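PDB 3HLU: DUF2179 domain-containing protein from Eubacterium ventriosum, which is of unknown function, its DUF2179 domain forming the C-terminal, GlnB-like part of a probable YitT-family membrane protein. Local coordinates for residues Gln8-Ile13 / Met51-Lys56; Ile13-Arg18 / Pro71-Ile76; Val33-Ala38 / Glu46-Met51. All blocks are in the same frame, centred on the assembly; numbering follows the deposited sequence.

Contact 1. Residues Gln8-Ile13 / Met51-Lys56; sequences QTMVYI and MCVMRK
The carbonyl oxygen of V11 is gripped by one hydrogen bond and one CA-H...O contact. C52 N donates to V11 O at 3.0 Å and lies in the plane of the carbonyl, while M51 CA lies 3.3 Å from V11 O. The return bond, from V11 N to C52 O at 2.8 Å, is weak, bent to 129°. At the next hydrogen-bonded pair T9 N points almost straight at M54 O (2.8 Å, 172°), although it stands above the carbonyl plane. M54 N answers T9 O at 3.0 Å. The pairing is antiparallel but twisted, and beta-branched T9 and V11 suit its extended backbone.

Side chains alternate between the two faces of the sheet. On one, the selenomethionines M10 and M51 cross obliquely. M10 leaves with CG anti to its backbone N, then bends twice, so that its SE meets M51 CG at 3.1 Å. M51 SE also forms an oblique Met-aromatic contact with Y12, 5.4 Å from the ring centroid. On the other face M54 starts in the crowded position between backbone N and carbonyl carbon (chi1 76°), and a later bend carries its CE across V11 at about a right angle, 3.5 Å from V11 CB. A long, flexible apolar chain can make that turn.

The pair occupies the middle of the sheet. M54 and C52 pack on M25 of helix 18-28 and V11 touches strand 74-77. The Y12 hydroxyl hydrogen-bonds S78 of the second subunit. The M51 backbone pairs with T34, placing strand 34-40 on the other edge of strand 48-54.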
loop_
_atom_site.group_PDB
_atom_site.type_symbol
_atom_site.label_atom_id
_atom_site.label_comp_id
_atom_site.label_asym_id
_atom_site.label_seq_id
_atom_site.Cartn_x
_atom_site.Cartn_y
_atom_site.Cartn_z
ATOM N N GLN A 8 3.894 -16.115 9.731
ATOM C CA GLN A 8 4.117 -14.681 9.885
ATOM C C GLN A 8 4.257 -14.007 8.520
ATOM O O GLN A 8 5.147 -14.357 7.737
ATOM C CB GLN A 8 5.330 -14.380 10.781
ATOM C CG GLN A 8 4.976 -14.244 12.260
ATOM C CD GLN A 8 6.081 -13.600 13.076
ATOM O OE1 GLN A 8 7.215 -14.093 13.113
ATOM N NE2 GLN A 8 5.753 -12.491 13.744
ATOM N N THR A 9 3.368 -13.043 8.254
ATOM C CA THR A 9 3.335 -12.300 6.985
ATOM C C THR A 9 3.332 -10.765 7.160
ATOM O O THR A 9 2.779 -10.238 8.132
ATOM C CB THR A 9 2.134 -12.729 6.119
ATOM O OG1 THR A 9 2.104 -11.937 4.919
ATOM C CG2 THR A 9 0.807 -12.595 6.916
HETATM N N MSE A 10 3.958 -10.064 6.210
HETATM C CA MSE A 10 4.165 -8.609 6.280
HETATM C C MSE A 10 2.945 -7.837 5.773
HETATM O O MSE A 10 2.346 -8.207 4.755
HETATM C CB MSE A 10 5.388 -8.213 5.457
HETATM C CG MSE A 10 5.370 -6.780 5.021
HETATM SE SE MSE A 10 6.083 -5.645 6.429
HETATM C CE MSE A 10 7.904 -5.567 5.709
ATOM N N VAL A 11 2.579 -6.762 6.469
ATOM C CA VAL A 11 1.339 -6.068 6.152
ATOM C C VAL A 11 1.463 -4.560 6.107
ATOM O O VAL A 11 2.066 -3.946 6.965
ATOM C CB VAL A 11 0.225 -6.457 7.122
ATOM C CG1 VAL A 11 -0.951 -5.524 6.981
ATOM C CG2 VAL A 11 -0.193 -7.878 6.865
ATOM N N TYR A 12 0.876 -3.961 5.089
ATOM C CA TYR A 12 0.819 -2.513 5.031
ATOM C C TYR A 12 -0.619 -2.053 5.227
ATOM O O TYR A 12 -1.547 -2.617 4.671
ATOM C CB TYR A 12 1.389 -2.003 3.712
ATOM C CG TYR A 12 2.735 -2.607 3.369
ATOM C CD1 TYR A 12 2.821 -3.782 2.638
ATOM C CD2 TYR A 12 3.922 -1.999 3.772
ATOM C CE1 TYR A 12 4.048 -4.335 2.317
ATOM C CE2 TYR A 12 5.156 -2.547 3.453
ATOM C CZ TYR A 12 5.210 -3.716 2.723
ATOM O OH TYR A 12 6.425 -4.287 2.409
ATOM N N ILE A 13 -0.801 -1.047 6.060
ATOM C CA ILE A 13 -2.122 -0.548 6.305
ATOM C C ILE A 13 -2.150 0.874 5.814
ATOM O O ILE A 13 -1.365 1.705 6.270
ATOM C CB ILE A 13 -2.457 -0.594 7.793
ATOM C CG1 ILE A 13 -2.487 -2.041 8.266
ATOM C CG2 ILE A 13 -3.781 0.118 8.085
ATOM C CD1 ILE A 13 -2.630 -2.174 9.755
HETATM N N MSE A 51 3.532 -0.388 8.687
HETATM C CA MSE A 51 4.058 -1.714 8.413
HETATM C C MSE A 51 4.051 -2.598 9.663
HETATM O O MSE A 51 4.422 -2.171 10.749
HETATM C CB MSE A 51 5.462 -1.612 7.848
HETATM C CG MSE A 51 6.200 -2.927 7.819
HETATM SE SE MSE A 51 7.852 -2.648 6.836
HETATM C CE MSE A 51 7.938 -0.682 6.927
ATOM N N CYS A 52 3.627 -3.839 9.505
ATOM C CA CYS A 52 3.538 -4.719 10.636
ATOM C C CYS A 52 3.621 -6.163 10.170
ATOM O O CYS A 52 2.886 -6.580 9.282
ATOM C CB CYS A 52 2.237 -4.462 11.385
ATOM S SG CYS A 52 2.046 -5.423 12.908
ATOM N N VAL A 53 4.542 -6.919 10.759
ATOM C CA VAL A 53 4.612 -8.351 10.517
ATOM C C VAL A 53 3.758 -9.042 11.558
ATOM O O VAL A 53 3.761 -8.657 12.726
ATOM C CB VAL A 53 6.045 -8.873 10.606
ATOM C CG1 VAL A 53 6.934 -8.156 9.599
ATOM C CG2 VAL A 53 6.583 -8.682 12.021
HETATM N N MSE A 54 3.016 -10.052 11.130
HETATM C CA MSE A 54 2.021 -10.652 11.995
HETATM C C MSE A 54 1.451 -11.929 11.398
HETATM O O MSE A 54 1.544 -12.162 10.201
HETATM C CB MSE A 54 0.894 -9.654 12.239
HETATM C CG MSE A 54 -0.044 -9.507 11.048
HETATM SE SE MSE A 54 -1.444 -8.137 11.274
HETATM C CE MSE A 54 -0.492 -6.571 10.570
ATOM N N ARG A 55 0.862 -12.749 12.262
ATOM C CA ARG A 55 0.232 -13.996 11.869
ATOM C C ARG A 55 -1.180 -13.669 11.383
ATOM O O ARG A 55 -1.703 -12.597 11.705
ATOM C CB ARG A 55 0.203 -14.958 13.067
ATOM C CG ARG A 55 1.399 -14.802 14.023
ATOM C CD ARG A 55 1.495 -15.919 15.062
ATOM N NE ARG A 55 2.332 -17.030 14.596
ATOM C CZ ARG A 55 2.674 -18.079 15.345
ATOM N NH1 ARG A 55 3.438 -19.049 14.841
ATOM N NH2 ARG A 55 2.249 -18.164 16.603
ATOM N N LYS A 56 -1.793 -14.577 10.614
ATOM C CA LYS A 56 -3.135 -14.350 10.046
ATOM C C LYS A 56 -4.254 -14.145 11.088
ATOM O O LYS A 56 -5.211 -13.408 10.852
ATOM C CB LYS A 56 -3.532 -15.487 9.098
ATOM C CG LYS A 56 -2.421 -15.983 8.154
ATOM C CD LYS A 56 -2.931 -17.133 7.242
ATOM C CE LYS A 56 -1.777 -17.953 6.652
ATOM N NZ LYS A 56 -2.225 -19.266 6.102
#

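Contact 2. Residues Ile13-Arg18 / Pro71-Ile76; sequences IVSAKR and PDAFMI
Two strand ends run antiparallel here, I13 facing M75 as a non-hydrogen-bonded pair and V14 facing F74 as a hydrogen-bonded one. V14 N reaches F74 O at 2.8 Å, nearly along the C=O axis, and F74 N returns to V14 O at 3.1 Å in the carbonyl plane. A73 CA adds a CA-H...O contact to V14 O at 3.3 Å.

F74 begins in the crowded position between backbone N and carbonyl carbon (chi1 61°), which lays the ring alongside V14. V14 CB sits over one ring face, offset toward the rim and 3.7 Å from the ring centroid, in a CH-pi contact. The two methyls reach past the rim, CG1 beside CE1 and CG2 beside CZ and CE2, so a compact branched residue fits. An alanine in place of F74 would remove this ring and would probably cost V14 its CH-pi contact and most of its packing here. I13 CG1 and M75 CG lie side by side at 3.6 Å.

Beyond the strand, S15 opens a type I turn. Its carbonyl O accepts R18 NE at 3.1 Å in the guanidinium plane. The S15 hydroxyl hydrogen-bonds D70, a short polar chain suiting this place beside A73.

I13 packs on M25 of helix 18-28 and, with M75, on V62 of helix 56-67. F74 and M75 pair with a strand of the second subunit, extending the sheet beyond strand 74-77.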
loop_
_atom_site.group_PDB
_atom_site.type_symbol
_atom_site.label_atom_id
_atom_site.label_comp_id
_atom_site.label_asym_id
_atom_site.label_seq_id
_atom_site.Cartn_x
_atom_site.Cartn_y
_atom_site.Cartn_z
ATOM N N ILE A 13 -0.801 -1.047 6.060
ATOM C CA ILE A 13 -2.122 -0.548 6.305
ATOM C C ILE A 13 -2.150 0.874 5.814
ATOM O O ILE A 13 -1.365 1.705 6.270
ATOM C CB ILE A 13 -2.457 -0.594 7.793
ATOM C CG1 ILE A 13 -2.487 -2.041 8.266
ATOM C CG2 ILE A 13 -3.781 0.118 8.085
ATOM C CD1 ILE A 13 -2.630 -2.174 9.755
ATOM N N VAL A 14 -3.041 1.132 4.858
ATOM C CA VAL A 14 -3.262 2.469 4.344
ATOM C C VAL A 14 -4.467 3.109 4.996
ATOM O O VAL A 14 -5.580 2.642 4.825
ATOM C CB VAL A 14 -3.561 2.443 2.852
ATOM C CG1 VAL A 14 -3.707 3.870 2.333
ATOM C CG2 VAL A 14 -2.488 1.681 2.103
ATOM N N SER A 15 -4.259 4.201 5.721
ATOM C CA SER A 15 -5.374 4.902 6.314
ATOM C C SER A 15 -5.047 6.337 6.658
ATOM O O SER A 15 -3.965 6.637 7.132
ATOM C CB SER A 15 -5.832 4.189 7.573
ATOM O OG SER A 15 -6.624 5.045 8.372
ATOM N N ALA A 16 -6.007 7.224 6.430
ATOM C CA ALA A 16 -5.880 8.606 6.853
ATOM C C ALA A 16 -5.744 8.696 8.372
ATOM O O ALA A 16 -4.987 9.536 8.887
ATOM C CB ALA A 16 -7.077 9.413 6.377
ATOM N N LYS A 17 -6.473 7.830 9.082
ATOM C CA LYS A 17 -6.491 7.816 10.544
ATOM C C LYS A 17 -5.391 6.902 11.128
ATOM O O LYS A 17 -5.528 6.349 12.212
ATOM C CB LYS A 17 -7.871 7.366 11.035
ATOM C CG LYS A 17 -9.074 8.211 10.558
ATOM C CD LYS A 17 -9.356 9.443 11.454
ATOM C CE LYS A 17 -8.709 10.743 10.897
ATOM N NZ LYS A 17 -8.402 11.789 11.952
ATOM N N ARG A 18 -4.282 6.763 10.416
ATOM C CA ARG A 18 -3.284 5.767 10.780
ATOM C C ARG A 18 -2.652 5.953 12.170
ATOM O O ARG A 18 -2.383 4.962 12.844
ATOM C CB ARG A 18 -2.201 5.651 9.705
ATOM C CG ARG A 18 -1.071 6.644 9.875
ATOM C CD ARG A 18 -1.471 8.033 9.412
ATOM N NE ARG A 18 -1.342 8.146 7.954
ATOM C CZ ARG A 18 -0.391 8.838 7.325
ATOM N NH1 ARG A 18 -0.373 8.872 5.992
ATOM N NH2 ARG A 18 0.530 9.510 8.027
ATOM N N PRO A 71 -13.262 3.002 8.226
ATOM C CA PRO A 71 -13.935 2.105 7.284
ATOM C C PRO A 71 -13.287 2.102 5.907
ATOM O O PRO A 71 -13.458 1.146 5.147
ATOM C CB PRO A 71 -15.332 2.712 7.176
ATOM C CG PRO A 71 -15.529 3.430 8.461
ATOM C CD PRO A 71 -14.190 3.982 8.819
ATOM N N ASP A 72 -12.568 3.164 5.572
ATOM C CA ASP A 72 -11.981 3.262 4.242
ATOM C C ASP A 72 -10.572 2.727 4.216
ATOM O O ASP A 72 -10.025 2.464 3.147
ATOM C CB ASP A 72 -12.023 4.694 3.743
ATOM C CG ASP A 72 -13.449 5.188 3.545
ATOM O OD1 ASP A 72 -13.829 6.183 4.222
ATOM O OD2 ASP A 72 -14.196 4.554 2.743
ATOM N N ALA A 73 -9.992 2.554 5.397
ATOM C CA ALA A 73 -8.679 1.938 5.509
ATOM C C ALA A 73 -8.637 0.591 4.798
ATOM O O ALA A 73 -9.658 -0.076 4.615
ATOM C CB ALA A 73 -8.290 1.777 6.963
ATOM N N PHE A 74 -7.442 0.205 4.385
ATOM C CA PHE A 74 -7.242 -1.123 3.836
ATOM C C PHE A 74 -5.806 -1.591 4.061
ATOM O O PHE A 74 -4.937 -0.827 4.486
ATOM C CB PHE A 74 -7.604 -1.169 2.355
ATOM C CG PHE A 74 -6.788 -0.251 1.515
ATOM C CD1 PHE A 74 -7.093 1.098 1.448
ATOM C CD2 PHE A 74 -5.701 -0.722 0.809
ATOM C CE1 PHE A 74 -6.331 1.957 0.681
ATOM C CE2 PHE A 74 -4.939 0.133 0.035
ATOM C CZ PHE A 74 -5.257 1.475 -0.032
HETATM N N MSE A 75 -5.577 -2.863 3.758
HETATM C CA MSE A 75 -4.322 -3.522 4.047
HETATM C C MSE A 75 -3.780 -4.175 2.807
HETATM O O MSE A 75 -4.518 -4.760 2.032
HETATM C CB MSE A 75 -4.536 -4.601 5.108
HETATM C CG MSE A 75 -4.932 -4.054 6.454
HETATM SE SE MSE A 75 -5.255 -5.456 7.761
HETATM C CE MSE A 75 -7.038 -5.993 7.199
ATOM N N ILE A 76 -2.476 -4.088 2.630
ATOM C CA ILE A 76 -1.813 -4.880 1.621
ATOM C C ILE A 76 -1.017 -5.982 2.282
ATOM O O ILE A 76 -0.110 -5.723 3.070
ATOM C CB ILE A 76 -0.907 -4.022 0.736
ATOM C CG1 ILE A 76 -1.747 -2.950 0.042
ATOM C CG2 ILE A 76 -0.195 -4.888 -0.274
ATOM C CD1 ILE A 76 -0.945 -1.783 -0.467
#

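Contact 3. Residues Val33-Ala38 / Glu46-Met51; sequences VTMLQA and ETEVIM
L36 and M51 both start with CG anti to their backbone N (chi1 173° and 167°), and a final bend in M51 brings its CE to 3.2 Å from L36 CB, the two chains crossing obliquely. Selenomethionine M35 instead folds at chi2 (65°) and again at chi3, a path that suits a long, flexible chain. Its SE therefore comes alongside I50, 3.4 Å from I50 CG1, both side chains pointing the same way. E48, extended beyond CG, sends its carboxylate across M35 at about a right angle, with OE1 3.6 Å from M35 CG. The aliphatic part of M35 thus lies against the acid, whose salt bridge to R18 would be expected to keep it ionised.

The backbone sets this register. T34 N bonds M51 O in the carbonyl plane at 3.0 Å, and M51 N returns to T34 O at 2.9 Å, nearly along the C=O axis. V49 N reaches L36 O at 2.7 Å, and A38 N reaches T47 O at 2.9 Å. A38 CB lies 3.5 Å from T47 CG2, and its short side chain suits a place packed also against M75 of the second subunit.

These segments are arms of the hairpin of strands 34-40 and 48-54. M35 and I50 lean on A22 of helix 18-28; on the other face L36 and V49 touch Y12 of strand 9-14, and V49 packs on I76 of the second subunit.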
loop_
_atom_site.group_PDB
_atom_site.type_symbol
_atom_site.label_atom_id
_atom_site.label_comp_id
_atom_site.label_asym_id
_atom_site.label_seq_id
_atom_site.Cartn_x
_atom_site.Cartn_y
_atom_site.Cartn_z
ATOM N N VAL A 33 4.824 -1.982 15.413
ATOM C CA VAL A 33 4.672 -1.487 14.060
ATOM C C VAL A 33 5.723 -0.428 13.737
ATOM O O VAL A 33 6.232 0.274 14.632
ATOM C CB VAL A 33 3.233 -0.947 13.801
ATOM C CG1 VAL A 33 2.200 -1.867 14.433
ATOM C CG2 VAL A 33 3.066 0.460 14.322
ATOM N N THR A 34 6.067 -0.341 12.455
ATOM C CA THR A 34 6.943 0.717 11.967
ATOM C C THR A 34 6.120 1.658 11.101
ATOM O O THR A 34 5.300 1.225 10.300
ATOM C CB THR A 34 8.094 0.165 11.110
ATOM O OG1 THR A 34 8.452 -1.152 11.559
ATOM C CG2 THR A 34 9.289 1.093 11.200
HETATM N N MSE A 35 6.335 2.948 11.274
HETATM C CA MSE A 35 5.648 3.912 10.446
HETATM C C MSE A 35 6.480 4.222 9.205
HETATM O O MSE A 35 7.259 5.164 9.172
HETATM C CB MSE A 35 5.331 5.171 11.238
HETATM C CG MSE A 35 4.072 5.834 10.755
HETATM SE SE MSE A 35 2.508 4.701 11.056
HETATM C CE MSE A 35 2.076 5.320 12.833
ATOM N N LEU A 36 6.303 3.390 8.187
ATOM C CA LEU A 36 6.962 3.530 6.895
ATOM C C LEU A 36 6.462 4.708 6.048
ATOM O O LEU A 36 5.311 5.147 6.148
ATOM C CB LEU A 36 6.795 2.230 6.114
ATOM C CG LEU A 36 7.274 2.248 4.667
ATOM C CD1 LEU A 36 8.740 2.665 4.613
ATOM C CD2 LEU A 36 7.074 0.882 3.998
ATOM N N GLN A 37 7.349 5.225 5.209
ATOM C CA GLN A 37 7.032 6.384 4.384
ATOM C C GLN A 37 7.022 6.005 2.901
ATOM O O GLN A 37 7.981 5.430 2.393
ATOM C CB GLN A 37 8.029 7.513 4.658
ATOM C CG GLN A 37 7.574 8.873 4.167
ATOM C CD GLN A 37 8.015 9.975 5.104
ATOM O OE1 GLN A 37 8.974 10.709 4.817
ATOM N NE2 GLN A 37 7.331 10.087 6.250
ATOM N N ALA A 38 5.929 6.325 2.216
ATOM C CA ALA A 38 5.746 5.896 0.833
ATOM C C ALA A 38 6.482 6.803 -0.161
ATOM O O ALA A 38 6.798 7.949 0.145
ATOM C CB ALA A 38 4.255 5.817 0.496
ATOM N N GLU A 46 4.331 13.802 1.201
ATOM C CA GLU A 46 4.490 12.629 2.053
ATOM C C GLU A 46 3.161 11.931 2.380
ATOM O O GLU A 46 2.107 12.561 2.557
ATOM C CB GLU A 46 5.300 12.939 3.334
ATOM C CG GLU A 46 5.573 14.416 3.601
ATOM C CD GLU A 46 6.790 14.638 4.516
ATOM O OE1 GLU A 46 7.844 15.115 4.007
ATOM O OE2 GLU A 46 6.689 14.330 5.733
ATOM N N THR A 47 3.237 10.609 2.422
ATOM C CA THR A 47 2.138 9.785 2.879
ATOM C C THR A 47 2.784 8.636 3.658
ATOM O O THR A 47 3.826 8.101 3.273
ATOM C CB THR A 47 1.259 9.330 1.688
ATOM O OG1 THR A 47 0.187 8.488 2.140
ATOM C CG2 THR A 47 2.104 8.602 0.665
ATOM N N GLU A 48 2.204 8.316 4.804
ATOM C CA GLU A 48 2.802 7.340 5.696
ATOM C C GLU A 48 1.966 6.090 5.722
ATOM O O GLU A 48 0.738 6.133 5.731
ATOM C CB GLU A 48 2.811 7.860 7.119
ATOM C CG GLU A 48 3.834 8.892 7.488
ATOM C CD GLU A 48 3.862 9.064 9.000
ATOM O OE1 GLU A 48 2.755 9.033 9.626
ATOM O OE2 GLU A 48 4.986 9.197 9.552
ATOM N N VAL A 49 2.651 4.970 5.812
ATOM C CA VAL A 49 2.004 3.688 5.813
ATOM C C VAL A 49 2.402 2.964 7.099
ATOM O O VAL A 49 3.518 3.128 7.566
ATOM C CB VAL A 49 2.435 2.927 4.535
ATOM C CG1 VAL A 49 2.455 1.421 4.736
ATOM C CG2 VAL A 49 1.559 3.341 3.369
ATOM N N ILE A 50 1.482 2.206 7.694
ATOM C CA ILE A 50 1.830 1.337 8.817
ATOM C C ILE A 50 2.308 -0.021 8.314
ATOM O O ILE A 50 1.589 -0.723 7.611
ATOM C CB ILE A 50 0.643 1.094 9.789
ATOM C CG1 ILE A 50 0.068 2.397 10.316
ATOM C CG2 ILE A 50 1.065 0.222 10.951
ATOM C CD1 ILE A 50 -1.206 2.191 11.079
HETATM N N MSE A 51 3.532 -0.388 8.687
HETATM C CA MSE A 51 4.058 -1.714 8.413
HETATM C C MSE A 51 4.051 -2.598 9.663
HETATM O O MSE A 51 4.422 -2.171 10.749
HETATM C CB MSE A 51 5.462 -1.612 7.848
HETATM C CG MSE A 51 6.200 -2.927 7.819
HETATM SE SE MSE A 51 7.852 -2.648 6.836
HETATM C CE MSE A 51 7.938 -0.682 6.927
#

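Overall arrangement
From the N terminus, strand 9-14 comes first in the chain and is an inner strand of the sheet. After helix 18-28, contact 3 closes the short hairpin between strands 34-40 and 48-54. Running on, strand 48-54 joins strand 9-14 in contact 1, closing a loop within which contact 3 is nested. Helix 56-67 follows, and strand 74-77 then pairs with the far flank of strand 9-14, contact 2 closing the longer loop. Contact 3 is nested in that loop too, whereas contacts 1 and 2 cross along the chain and share I13. M51 joins contacts 1 and 3; the R18-E48 salt bridge joins 2 and 3. The result is a ferredoxin-like sheet, order 2-3-1-4, fitting the GlnB-like clan.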